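Local coordinates for hypothetical protein SMU.776 (Streptococcus mutans, PDB 2B78), which is probably an S-adenosylmethionine-dependent methyltransferase that may act on RNA, with a PUA-like domain joined to a Rossmann-like methyltransferase domain, at residues A[105-110]-A[126-131]; A[19-24]-A[49-54]; A[312-317]-A[327-332]. All coordinates share one frame; numbering follows the deposited sequence.

Interaction 1: A[105-110]-A[126-131]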
loop_
_atom_site.group_PDB
_atom_site.type_symbol
_atom_site.label_atom_id
_atom_site.label_comp_id
_atom_site.label_asym_id
_atom_site.label_seq_id
_atom_site.Cartn_x
_atom_site.Cartn_y
_atom_site.Cartn_z
ATOM N N ASP A 105 -9.394 -2.287 10.503
ATOM C CA ASP A 105 -9.445 -3.156 11.674
ATOM C C ASP A 105 -9.833 -2.381 12.922
ATOM O O ASP A 105 -9.491 -2.754 14.053
ATOM C CB ASP A 105 -8.113 -3.866 11.870
ATOM C CG ASP A 105 -7.853 -4.887 10.790
ATOM O OD1 ASP A 105 -8.538 -5.940 10.792
ATOM O OD2 ASP A 105 -6.979 -4.625 9.931
ATOM N N SER A 106 -10.552 -1.287 12.687
ATOM C CA SER A 106 -11.084 -0.415 13.733
ATOM C C SER A 106 -10.153 0.416 14.595
ATOM O O SER A 106 -10.493 0.767 15.721
ATOM C CB SER A 106 -12.047 -1.202 14.633
ATOM O OG SER A 106 -13.242 -1.501 13.917
ATOM N N PHE A 107 -8.973 0.732 14.088
ATOM C CA PHE A 107 -8.090 1.608 14.836
ATOM C C PHE A 107 -7.146 2.290 13.872
ATOM O O PHE A 107 -6.066 1.781 13.582
ATOM C CB PHE A 107 -7.288 0.864 15.903
ATOM C CG PHE A 107 -6.731 1.779 16.958
ATOM C CD1 PHE A 107 -7.562 2.298 17.948
ATOM C CD2 PHE A 107 -5.401 2.190 16.916
ATOM C CE1 PHE A 107 -7.078 3.216 18.880
ATOM C CE2 PHE A 107 -4.907 3.109 17.841
ATOM C CZ PHE A 107 -5.747 3.622 18.823
ATOM N N GLY A 108 -7.561 3.445 13.365
ATOM C CA GLY A 108 -6.722 4.169 12.427
ATOM C C GLY A 108 -5.415 4.635 13.037
ATOM O O GLY A 108 -5.310 4.773 14.256
ATOM N N GLY A 109 -4.411 4.858 12.191
ATOM C CA GLY A 109 -3.120 5.322 12.675
ATOM C C GLY A 109 -2.064 4.239 12.829
ATOM O O GLY A 109 -0.875 4.533 12.978
ATOM N N VAL A 110 -2.494 2.983 12.774
ATOM C CA VAL A 110 -1.572 1.865 12.947
ATOM C C VAL A 110 -1.738 0.742 11.937
ATOM O O VAL A 110 -2.862 0.331 11.639
ATOM C CB VAL A 110 -1.746 1.232 14.350
ATOM C CG1 VAL A 110 -0.789 0.057 14.516
ATOM C CG2 VAL A 110 -1.521 2.278 15.437
ATOM N N SER A 126 1.742 11.060 15.679
ATOM C CA SER A 126 2.421 11.165 16.966
ATOM C C SER A 126 1.649 10.595 18.148
ATOM O O SER A 126 2.252 10.116 19.117
ATOM C CB SER A 126 2.789 12.621 17.256
ATOM O OG SER A 126 1.648 13.455 17.247
ATOM N N PHE A 127 0.322 10.645 18.096
ATOM C CA PHE A 127 -0.448 10.113 19.212
ATOM C C PHE A 127 -0.257 8.614 19.426
ATOM O O PHE A 127 0.069 8.179 20.539
ATOM C CB PHE A 127 -1.934 10.393 19.053
ATOM C CG PHE A 127 -2.751 9.907 20.215
ATOM C CD1 PHE A 127 -2.681 10.551 21.448
ATOM C CD2 PHE A 127 -3.547 8.774 20.095
ATOM C CE1 PHE A 127 -3.390 10.074 22.549
ATOM C CE2 PHE A 127 -4.261 8.286 21.185
ATOM C CZ PHE A 127 -4.181 8.939 22.417
ATOM N N VAL A 128 -0.472 7.811 18.389
ATOM C CA VAL A 128 -0.298 6.373 18.561
ATOM C C VAL A 128 1.146 6.077 18.927
ATOM O O VAL A 128 1.431 5.140 19.673
ATOM C CB VAL A 128 -0.671 5.574 17.299
ATOM C CG1 VAL A 128 -2.158 5.709 17.021
ATOM C CG2 VAL A 128 0.147 6.052 16.118
ATOM N N TYR A 129 2.060 6.884 18.409
ATOM C CA TYR A 129 3.466 6.679 18.705
ATOM C C TYR A 129 3.710 6.870 20.199
ATOM O O TYR A 129 4.436 6.097 20.813
ATOM C CB TYR A 129 4.325 7.659 17.897
ATOM C CG TYR A 129 5.804 7.411 18.044
ATOM C CD1 TYR A 129 6.373 6.222 17.591
ATOM C CD2 TYR A 129 6.630 8.336 18.689
ATOM C CE1 TYR A 129 7.727 5.948 17.779
ATOM C CE2 TYR A 129 7.990 8.073 18.880
ATOM C CZ TYR A 129 8.526 6.877 18.424
ATOM O OH TYR A 129 9.855 6.593 18.624
ATOM N N GLN A 130 3.096 7.885 20.795
ATOM C CA GLN A 130 3.309 8.122 22.219
ATOM C C GLN A 130 2.726 7.021 23.109
ATOM O O GLN A 130 3.228 6.781 24.213
ATOM C CB GLN A 130 2.757 9.495 22.631
ATOM C CG GLN A 130 1.246 9.627 22.595
ATOM C CD GLN A 130 0.782 10.999 23.048
ATOM O OE1 GLN A 130 1.090 12.013 22.415
ATOM N NE2 GLN A 130 0.043 11.039 24.154
ATOM N N ILE A 131 1.686 6.334 22.643
ATOM C CA ILE A 131 1.109 5.264 23.455
ATOM C C ILE A 131 1.461 3.897 22.885
ATOM O O ILE A 131 0.754 2.922 23.136
ATOM C CB ILE A 131 -0.436 5.343 23.526
ATOM C CG1 ILE A 131 -1.034 5.178 22.127
ATOM C CG2 ILE A 131 -0.872 6.659 24.147
ATOM C CD1 ILE A 131 -2.523 4.917 22.133
#
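Val128, in the first turn of the short helix 126-130, pushes its two methyl groups against the loop 105-110, and each branch has its own partners. Val128 CG1 touches two apolar side chains of the loop, 3.9 Å from Phe107 CE2 and 3.8 Å from Val110 CG2. It meets the Phe107 ring obliquely, and the valine slides past both neighbours in the opposite direction instead of meeting either end-on. The other branch, Val128 CG2, rests on the backbone, 3.6 Å from Gly109 O. The torsions divide this work: in Val128, CG1 stands anti to the carbonyl carbon (chi1 -66°), while in Phe107 the ring carbon CG is anti to the backbone N (chi1 -161°), which extends the ring toward the helix. A compact branched residue suits the place, since it can touch a ring, a methyl and a peptide oxygen at once.

The loop approaches this closely because residues Phe107 to Val110 form a type II beta turn. Gly109 takes its third position with a positive phi of 99°, where a side chain would press on the preceding carbonyl and also meet Val128 CG1. Further out, Gly109 N is bonded to Gln102 OE1, and Gly108 O accepts a hydrogen bond from Tyr50 OH, so polar backbone atoms of this buried turn are satisfied. Phe74 meets the Phe107 ring edge-to-face, and Leu77 of helix 71-83 also touches that ring. On the helix side, Asn125 OD1 receives the Val128 N-H, securing the first turn. The arrangement is a tight glycine-containing turn leading into strand 110-115 of an antiparallel hairpin, with the helix that follows strand 118-123 packed over it.

Interaction 2: A[19-24]-A[49-54]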
loop_
_atom_site.group_PDB
_atom_site.type_symbol
_atom_site.label_atom_id
_atom_site.label_comp_id
_atom_site.label_asym_id
_atom_site.label_seq_id
_atom_site.Cartn_x
_atom_site.Cartn_y
_atom_site.Cartn_z
ATOM N N GLN A 19 -14.711 6.258 10.249
ATOM C CA GLN A 19 -13.840 6.419 11.403
ATOM C C GLN A 19 -12.868 7.569 11.266
ATOM O O GLN A 19 -12.444 8.154 12.264
ATOM C CB GLN A 19 -13.062 5.130 11.652
ATOM C CG GLN A 19 -13.897 3.994 12.224
ATOM C CD GLN A 19 -13.146 2.677 12.217
ATOM O OE1 GLN A 19 -11.958 2.626 12.549
ATOM N NE2 GLN A 19 -13.836 1.601 11.851
ATOM N N LEU A 20 -12.504 7.879 10.027
ATOM C CA LEU A 20 -11.570 8.964 9.749
ATOM C C LEU A 20 -12.199 10.340 9.994
ATOM O O LEU A 20 -13.289 10.628 9.501
ATOM C CB LEU A 20 -11.100 8.878 8.299
ATOM C CG LEU A 20 -10.323 10.081 7.774
ATOM C CD1 LEU A 20 -9.051 10.258 8.583
ATOM C CD2 LEU A 20 -10.006 9.871 6.299
ATOM N N LEU A 21 -11.504 11.179 10.758
ATOM C CA LEU A 21 -11.981 12.528 11.052
ATOM C C LEU A 21 -11.289 13.447 10.052
ATOM O O LEU A 21 -10.096 13.731 10.177
ATOM C CB LEU A 21 -11.603 12.922 12.485
ATOM C CG LEU A 21 -12.073 11.951 13.571
ATOM C CD1 LEU A 21 -11.569 12.414 14.919
ATOM C CD2 LEU A 21 -13.589 11.861 13.569
ATOM N N SER A 22 -12.035 13.901 9.049
ATOM C CA SER A 22 -11.457 14.764 8.023
ATOM C C SER A 22 -11.263 16.202 8.472
ATOM O O SER A 22 -12.127 16.788 9.117
ATOM C CB SER A 22 -12.314 14.737 6.751
ATOM O OG SER A 22 -12.145 13.512 6.059
ATOM N N SER A 23 -10.109 16.758 8.119
ATOM C CA SER A 23 -9.796 18.132 8.469
ATOM C C SER A 23 -10.927 19.028 7.967
ATOM O O SER A 23 -11.429 19.886 8.692
ATOM C CB SER A 23 -8.475 18.540 7.817
ATOM O OG SER A 23 -8.098 19.841 8.219
ATOM N N ARG A 24 -11.343 18.791 6.726
ATOM C CA ARG A 24 -12.401 19.577 6.096
ATOM C C ARG A 24 -13.690 19.636 6.907
ATOM O O ARG A 24 -14.452 20.597 6.796
ATOM C CB ARG A 24 -12.715 19.014 4.709
ATOM C CG ARG A 24 -13.540 19.944 3.844
ATOM C CD ARG A 24 -12.652 21.012 3.237
ATOM N NE ARG A 24 -11.596 20.399 2.436
ATOM C CZ ARG A 24 -10.582 21.064 1.891
ATOM N NH1 ARG A 24 -10.478 22.377 2.058
ATOM N NH2 ARG A 24 -9.673 20.413 1.176
ATOM N N ALA A 49 -12.908 9.240 20.592
ATOM C CA ALA A 49 -11.977 9.399 19.481
ATOM C C ALA A 49 -10.655 9.984 19.950
ATOM O O ALA A 49 -10.525 10.391 21.103
ATOM C CB ALA A 49 -12.596 10.310 18.421
ATOM N N TYR A 50 -9.668 10.013 19.060
ATOM C CA TYR A 50 -8.391 10.613 19.409
ATOM C C TYR A 50 -7.984 11.563 18.294
ATOM O O TYR A 50 -8.282 11.332 17.119
ATOM C CB TYR A 50 -7.308 9.544 19.676
ATOM C CG TYR A 50 -6.624 8.911 18.474
ATOM C CD1 TYR A 50 -5.719 9.630 17.692
ATOM C CD2 TYR A 50 -6.841 7.569 18.156
ATOM C CE1 TYR A 50 -5.044 9.026 16.622
ATOM C CE2 TYR A 50 -6.167 6.952 17.089
ATOM C CZ TYR A 50 -5.272 7.686 16.330
ATOM O OH TYR A 50 -4.591 7.087 15.293
ATOM N N LEU A 51 -7.328 12.652 18.676
ATOM C CA LEU A 51 -6.885 13.644 17.717
ATOM C C LEU A 51 -5.384 13.569 17.504
ATOM O O LEU A 51 -4.623 13.389 18.447
ATOM C CB LEU A 51 -7.245 15.055 18.197
ATOM C CG LEU A 51 -8.720 15.373 18.448
ATOM C CD1 LEU A 51 -8.850 16.820 18.907
ATOM C CD2 LEU A 51 -9.521 15.141 17.176
ATOM N N SER A 52 -4.978 13.705 16.249
ATOM C CA SER A 52 -3.575 13.706 15.875
ATOM C C SER A 52 -3.553 13.938 14.380
ATOM O O SER A 52 -4.355 13.365 13.642
ATOM C CB SER A 52 -2.903 12.374 16.221
ATOM O OG SER A 52 -1.495 12.467 16.045
ATOM N N LYS A 53 -2.647 14.794 13.928
ATOM C CA LYS A 53 -2.565 15.093 12.512
ATOM C C LYS A 53 -2.019 13.924 11.710
ATOM O O LYS A 53 -0.985 13.342 12.051
ATOM C CB LYS A 53 -1.712 16.345 12.294
ATOM C CG LYS A 53 -2.514 17.637 12.439
ATOM C CD LYS A 53 -1.629 18.879 12.444
ATOM C CE LYS A 53 -1.088 19.175 13.840
ATOM N NZ LYS A 53 -0.312 20.454 13.880
ATOM N N GLN A 54 -2.732 13.583 10.642
ATOM C CA GLN A 54 -2.345 12.485 9.767
ATOM C C GLN A 54 -2.797 12.814 8.352
ATOM O O GLN A 54 -3.917 12.492 7.960
ATOM C CB GLN A 54 -2.998 11.178 10.231
ATOM C CG GLN A 54 -2.515 9.945 9.475
ATOM C CD GLN A 54 -3.102 8.667 10.027
ATOM O OE1 GLN A 54 -3.279 8.535 11.238
ATOM N NE2 GLN A 54 -3.398 7.709 9.146
#
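This is a small contact carried by apolar side chains, between two strands of the same five-stranded sheet that are not neighbours in it: strand 57-63 runs between 20-22 and 45-54. The segment axes come no nearer than 9.1 Å and their directions differ by 51°, so side chains must bridge the gap. Leu21 does so with a single methyl, CD1, which lies 4.1 Å from Leu51 CD2 and 4.2 Å from Ala49 CB. The same methyl, Leu21 CD1, is 4.1 Å from the carbonyl oxygen Tyr50 O, so it packs against the main chain as well as the two side chains. This sheet belongs to the PUA-like domain, and the touching residues are all buried, which makes the contact part of the domain's apolar core. Leu21 and Leu51 cross at about a right angle; in both, CG stands anti to the carbonyl carbon (chi1 -55° for Leu21). Leucine suits position 21 because its length carries a methyl across the intervening strand's width, and the small side chain of Ala49 meets that methyl with its CB. Val58 of the middle strand and Tyr26 also touch Leu21, while Leu51 packs on Leu31 and Val36. Tyr50 points away from Leu21, and its ring meets that of Trp60 with the planes at about 50°.

Interaction 3: A[312-317]-A[327-332]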
loop_
_atom_site.group_PDB
_atom_site.type_symbol
_atom_site.label_atom_id
_atom_site.label_comp_id
_atom_site.label_asym_id
_atom_site.label_seq_id
_atom_site.Cartn_x
_atom_site.Cartn_y
_atom_site.Cartn_z
ATOM N N LYS A 312 0.203 11.738 -18.692
ATOM C CA LYS A 312 1.413 11.776 -19.507
ATOM C C LYS A 312 2.065 10.401 -19.596
ATOM O O LYS A 312 2.650 10.047 -20.624
ATOM C CB LYS A 312 2.404 12.773 -18.916
ATOM C CG LYS A 312 1.933 14.216 -18.990
ATOM C CD LYS A 312 2.940 15.141 -18.325
ATOM C CE LYS A 312 4.278 15.086 -19.036
ATOM N NZ LYS A 312 5.218 16.102 -18.489
ATOM N N LEU A 313 1.972 9.624 -18.516
ATOM C CA LEU A 313 2.560 8.287 -18.506
ATOM C C LEU A 313 1.790 7.399 -19.479
ATOM O O LEU A 313 2.376 6.611 -20.218
ATOM C CB LEU A 313 2.499 7.685 -17.100
ATOM C CG LEU A 313 3.174 8.521 -16.016
ATOM C CD1 LEU A 313 2.993 7.833 -14.661
ATOM C CD2 LEU A 313 4.652 8.710 -16.341
ATOM N N ILE A 314 0.470 7.535 -19.472
ATOM C CA ILE A 314 -0.382 6.762 -20.360
ATOM C C ILE A 314 -0.159 7.155 -21.818
ATOM O O ILE A 314 -0.026 6.291 -22.688
ATOM C CB ILE A 314 -1.872 6.975 -20.004
ATOM C CG1 ILE A 314 -2.173 6.353 -18.635
ATOM C CG2 ILE A 314 -2.763 6.363 -21.079
ATOM C CD1 ILE A 314 -2.116 4.821 -18.618
ATOM N N ARG A 315 -0.106 8.459 -22.079
ATOM C CA ARG A 315 0.090 8.973 -23.434
ATOM C C ARG A 315 1.403 8.491 -24.027
ATOM O O ARG A 315 1.434 7.930 -25.126
ATOM C CB ARG A 315 0.063 10.505 -23.441
ATOM C CG ARG A 315 0.204 11.137 -24.843
ATOM C CD ARG A 315 0.080 12.662 -24.815
ATOM N NE ARG A 315 -1.217 13.102 -24.305
ATOM C CZ ARG A 315 -1.441 13.505 -23.057
ATOM N NH1 ARG A 315 -0.449 13.537 -22.167
ATOM N NH2 ARG A 315 -2.665 13.867 -22.694
ATOM N N GLN A 316 2.490 8.714 -23.302
ATOM C CA GLN A 316 3.793 8.304 -23.789
ATOM C C GLN A 316 3.971 6.788 -23.808
ATOM O O GLN A 316 4.665 6.251 -24.673
ATOM C CB GLN A 316 4.876 9.008 -22.974
ATOM C CG GLN A 316 4.866 10.518 -23.237
ATOM C CD GLN A 316 6.076 11.234 -22.671
ATOM O OE1 GLN A 316 7.197 10.724 -22.735
ATOM N NE2 GLN A 316 5.859 12.433 -22.132
ATOM N N GLY A 317 3.328 6.095 -22.876
ATOM C CA GLY A 317 3.412 4.646 -22.862
ATOM C C GLY A 317 2.761 4.071 -24.109
ATOM O O GLY A 317 3.268 3.121 -24.715
ATOM N N ILE A 327 -1.940 -2.315 -20.882
ATOM C CA ILE A 327 -1.371 -1.366 -19.946
ATOM C C ILE A 327 -1.951 -1.721 -18.589
ATOM O O ILE A 327 -3.158 -1.940 -18.454
ATOM C CB ILE A 327 -1.761 0.091 -20.272
ATOM C CG1 ILE A 327 -1.119 0.530 -21.588
ATOM C CG2 ILE A 327 -1.305 1.017 -19.152
ATOM C CD1 ILE A 327 -1.261 2.015 -21.860
ATOM N N ILE A 328 -1.086 -1.813 -17.589
ATOM C CA ILE A 328 -1.525 -2.094 -16.230
ATOM C C ILE A 328 -1.191 -0.793 -15.508
ATOM O O ILE A 328 -0.032 -0.519 -15.207
ATOM C CB ILE A 328 -0.746 -3.273 -15.628
ATOM C CG1 ILE A 328 -1.094 -4.543 -16.402
ATOM C CG2 ILE A 328 -1.097 -3.455 -14.145
ATOM C CD1 ILE A 328 -0.358 -5.781 -15.938
ATOM N N ALA A 329 -2.213 0.035 -15.302
ATOM C CA ALA A 329 -2.048 1.331 -14.643
ATOM C C ALA A 329 -2.369 1.218 -13.167
ATOM O O ALA A 329 -3.531 1.020 -12.774
ATOM C CB ALA A 329 -2.963 2.381 -15.294
ATOM N N SER A 330 -1.331 1.372 -12.354
ATOM C CA SER A 330 -1.447 1.265 -10.914
ATOM C C SER A 330 -1.100 2.555 -10.176
ATOM O O SER A 330 -0.334 3.391 -10.662
ATOM C CB SER A 330 -0.542 0.129 -10.422
ATOM O OG SER A 330 -0.299 0.222 -9.037
ATOM N N THR A 331 -1.693 2.725 -9.002
ATOM C CA THR A 331 -1.423 3.895 -8.172
ATOM C C THR A 331 -1.876 3.588 -6.757
ATOM O O THR A 331 -2.875 2.888 -6.560
ATOM C CB THR A 331 -2.169 5.166 -8.668
ATOM O OG1 THR A 331 -1.841 6.272 -7.813
ATOM C CG2 THR A 331 -3.680 4.960 -8.635
ATOM N N ASN A 332 -1.127 4.093 -5.778
ATOM C CA ASN A 332 -1.459 3.897 -4.367
ATOM C C ASN A 332 -1.853 5.240 -3.763
ATOM O O ASN A 332 -1.930 5.376 -2.540
ATOM C CB ASN A 332 -0.258 3.346 -3.583
ATOM C CG ASN A 332 -0.062 1.853 -3.765
ATOM O OD1 ASN A 332 -0.975 1.059 -3.525
ATOM N ND2 ASN A 332 1.139 1.460 -4.172
#
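Ile314 is the residue through which helix 306-319 meets strand 325-331, a helix-on-sheet contact of the Rossmann-like methyltransferase fold, in which helices flank a largely parallel central sheet. Along the helix, Lys312 and Leu313 face other neighbours: Lys312 makes a cation-pi contact with Phe273, and Leu313 packs on Phe273 and Phe276. Both meet helix 272-281 in this way, and Leu313 also reaches Ile291 of strand 286-291. Ile314 comes next and bridges to the strand. Its CD1 methyl approaches Ile327 CG2 to 3.9 Å and Ala329 CB to 4.2 Å, the two side chains of the strand that point toward the helix; the Ile327 methyl is set there by standing anti to its own backbone N. A long, branched apolar residue suits the helix position because the nearest alpha carbons, those of Ile314 and Ala329, are still 8.1 Å apart. In Ile314, CG1 stands anti to the carbonyl carbon (chi1 -68°), and the second torsion, -69°, bends the chain so that CD1 leads. Ile291 and, in helix 338-349, Phe349 also touch Ile314. One turn's worth of helix further on, Gln316 OE1 accepts a hydrogen bond from Arg280 NH1, a second tie to helix 272-281. At the end of the segment the regular helical bonding continues, with Gly317 N bonded to Leu313 O at 2.9 Å.

Along the chain the three contacts follow in series: interaction 2 closes before interaction 1 opens, and interaction 3 comes last. Interactions 1 and 2 are neighbours, their centres 11 Å apart, and they touch where strand 45-54 meets both the turn 107-110 and helix 126-130. The Tyr50 and Phe127 rings stack there, and Ser52 OG is probably hydrogen-bonded to Phe127 N, so the PUA-like sheet is joined to the following hairpin sheet. Interaction 3 sits apart in the seven-stranded methyltransferase sheet, its centre about 33 Å from that of interaction 1. The protein thus has an interface between its first two sheets and a separate Rossmann-like domain, the part of the protein probably concerned with S-adenosylmethionine.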